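Local structure of hypothetical bacterial 6-phosphogluconolactonase (Bacteroides fragilis, 3SCY) at residues G262-S267 and K271-S276. The protein is a seven-bladed beta-propeller that probably hydrolyses 6-phosphogluconolactone. Residues are numbered along the deposited sequence; the frame is centred on the assembly and turned at random. Where two conformers were deposited one is given.
Sequences GDIHLS and KYLYAS
His265 and Tyr274 form the central hydrogen-bonded pair of an antiparallel beta hairpin, the first two strands (261-266 and 272-277) of a four-stranded propeller blade. Tyr274 N reaches His265 O at 2.8 Å, and His265 N returns a bond to Tyr274 O. At each end a serine hydroxyl accepts a backbone N-H from the partner strand. Ser276 OG, turned between its own backbone N and carbonyl carbon (chi1 70°), takes Asp263 N at 2.9 Å in an almost straight bond of 177°, and is also bonded to Pro308 O; Ser276 O receives Gly262 N at 2.8 Å. Near the turn, Ser267 N meets Tyr272 O at 2.8 Å, while Ser267 OG accepts Tyr272 N at 3.1 Å and pairs with Asp269 OD1. On one face, Leu273 lies across Ile264 and Leu266: its CD2 is 3.9 Å from Ile264 CG1, and its CB the same distance from Leu266 CD2. Ile264 and Leu273 also reach Tyr226 of the preceding blade. The opposite face carries His265 and Tyr274, packed towards strand 310-313 of the next blade. There His265 NE2, with its partner near the imidazole plane, bonds Asp263 OD2 at 2.8 Å from above the carboxylate plane; Phe311 meets the His265 ring edge to face. Asp263 OD1 is held by His215 ND1 and OD2 also by Phe311 N, so this buried carboxylate links three successive blades. Such multiple donors should fix its rotation, while the leucine and isoleucine side supplies apolar packing between blades.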
loop_
_atom_site.group_PDB
_atom_site.type_symbol
_atom_site.label_atom_id
_atom_site.label_comp_id
_atom_site.label_asym_id
_atom_site.label_seq_id
_atom_site.Cartn_x
_atom_site.Cartn_y
_atom_site.Cartn_z
ATOM N N GLY A 262 5.160 -2.344 -9.285
ATOM C CA GLY A 262 4.009 -1.951 -8.494
ATOM C C GLY A 262 4.053 -2.162 -7.000
ATOM O O GLY A 262 4.412 -1.249 -6.244
ATOM N N ASP A 263 3.599 -3.317 -6.567
ATOM C CA ASP A 263 3.456 -3.576 -5.145
ATOM C C ASP A 263 4.446 -4.641 -4.625
ATOM O O ASP A 263 5.131 -5.305 -5.389
ATOM C CB ASP A 263 2.014 -3.991 -4.866
ATOM C CG ASP A 263 1.508 -3.714 -3.460
ATOM O OD1 ASP A 263 2.251 -3.048 -2.665
ATOM O OD2 ASP A 263 0.370 -4.122 -3.162
ATOM N N ILE A 264 4.547 -4.721 -3.306
ATOM C CA ILE A 264 5.506 -5.610 -2.664
ATOM C C ILE A 264 4.941 -6.121 -1.348
ATOM O O ILE A 264 4.396 -5.357 -0.544
ATOM C CB ILE A 264 6.872 -4.861 -2.452
ATOM C CG1 ILE A 264 7.971 -5.833 -1.984
ATOM C CG2 ILE A 264 6.724 -3.624 -1.512
ATOM C CD1 ILE A 264 9.416 -5.190 -2.032
ATOM N N HIS A 265 5.066 -7.464 -1.129
ATOM C CA HIS A 265 4.564 -8.119 0.062
ATOM C C HIS A 265 5.388 -9.323 0.421
ATOM O O HIS A 265 5.851 -10.059 -0.451
ATOM C CB HIS A 265 3.098 -8.585 -0.106
ATOM C CG HIS A 265 2.127 -7.474 -0.303
ATOM N ND1 HIS A 265 1.488 -6.881 0.772
ATOM C CD2 HIS A 265 1.743 -6.853 -1.441
ATOM C CE1 HIS A 265 0.744 -5.918 0.254
ATOM N NE2 HIS A 265 0.881 -5.847 -1.071
ATOM N N LEU A 266 5.551 -9.527 1.720
ATOM C CA LEU A 266 6.169 -10.716 2.231
ATOM C C LEU A 266 5.078 -11.696 2.572
ATOM O O LEU A 266 4.005 -11.287 3.056
ATOM C CB LEU A 266 6.982 -10.391 3.507
ATOM C CG LEU A 266 8.339 -9.763 3.302
ATOM C CD1 LEU A 266 8.785 -9.027 4.527
ATOM C CD2 LEU A 266 9.384 -10.813 2.956
ATOM N N SER A 267 5.355 -12.998 2.414
ATOM C CA SER A 267 4.438 -14.004 2.930
ATOM C C SER A 267 4.393 -13.846 4.483
ATOM O O SER A 267 5.398 -13.423 5.084
ATOM C CB SER A 267 4.861 -15.420 2.509
ATOM O OG SER A 267 6.186 -15.739 2.899
ATOM N N LYS A 271 9.105 -16.187 4.646
ATOM C CA LYS A 271 9.989 -16.997 3.805
ATOM C C LYS A 271 10.067 -16.535 2.340
ATOM O O LYS A 271 11.070 -16.835 1.672
ATOM C CB LYS A 271 9.565 -18.462 3.849
ATOM C CG LYS A 271 9.987 -19.154 5.137
ATOM C CD LYS A 271 9.827 -20.664 5.030
ATOM C CE LYS A 271 10.215 -21.365 6.312
ATOM N NZ LYS A 271 10.112 -22.841 6.183
ATOM N N TYR A 272 9.048 -15.800 1.842
ATOM C CA TYR A 272 9.053 -15.366 0.457
ATOM C C TYR A 272 8.616 -13.959 0.339
ATOM O O TYR A 272 7.834 -13.479 1.160
ATOM C CB TYR A 272 8.136 -16.251 -0.431
ATOM C CG TYR A 272 8.654 -17.663 -0.560
ATOM C CD1 TYR A 272 9.627 -17.987 -1.504
ATOM C CD2 TYR A 272 8.242 -18.655 0.323
ATOM C CE1 TYR A 272 10.183 -19.261 -1.554
ATOM C CE2 TYR A 272 8.791 -19.929 0.283
ATOM C CZ TYR A 272 9.747 -20.232 -0.668
ATOM O OH TYR A 272 10.305 -21.493 -0.689
ATOM N N LEU A 273 9.178 -13.273 -0.656
ATOM C CA LEU A 273 8.857 -11.900 -1.005
ATOM C C LEU A 273 8.291 -11.899 -2.424
ATOM O O LEU A 273 8.832 -12.558 -3.319
ATOM C CB LEU A 273 10.089 -10.999 -0.895
ATOM C CG LEU A 273 9.798 -9.501 -1.150
ATOM C CD1 LEU A 273 10.484 -8.638 -0.164
ATOM C CD2 LEU A 273 10.141 -9.075 -2.585
ATOM N N TYR A 274 7.254 -11.085 -2.643
ATOM C CA TYR A 274 6.613 -10.966 -3.941
ATOM C C TYR A 274 6.604 -9.514 -4.375
ATOM O O TYR A 274 6.362 -8.624 -3.549
ATOM C CB TYR A 274 5.154 -11.489 -3.853
ATOM C CG TYR A 274 5.101 -12.949 -3.470
ATOM C CD1 TYR A 274 5.137 -13.345 -2.133
ATOM C CD2 TYR A 274 5.002 -13.938 -4.444
ATOM C CE1 TYR A 274 5.154 -14.698 -1.776
ATOM C CE2 TYR A 274 4.948 -15.289 -4.100
ATOM C CZ TYR A 274 5.052 -15.664 -2.769
ATOM O OH TYR A 274 5.037 -17.002 -2.454
ATOM N N ALA A 275 6.827 -9.272 -5.673
ATOM C CA ALA A 275 6.816 -7.919 -6.200
ATOM C C ALA A 275 6.155 -7.921 -7.554
ATOM O O ALA A 275 6.453 -8.801 -8.365
ATOM C CB ALA A 275 8.235 -7.365 -6.282
ATOM N N SER A 276 5.221 -6.993 -7.800
ATOM C CA SER A 276 4.510 -7.006 -9.068
ATOM C C SER A 276 5.088 -6.044 -10.095
ATOM O O SER A 276 5.732 -5.057 -9.733
ATOM C CB SER A 276 3.021 -6.731 -8.868
ATOM O OG SER A 276 2.756 -5.385 -8.473
#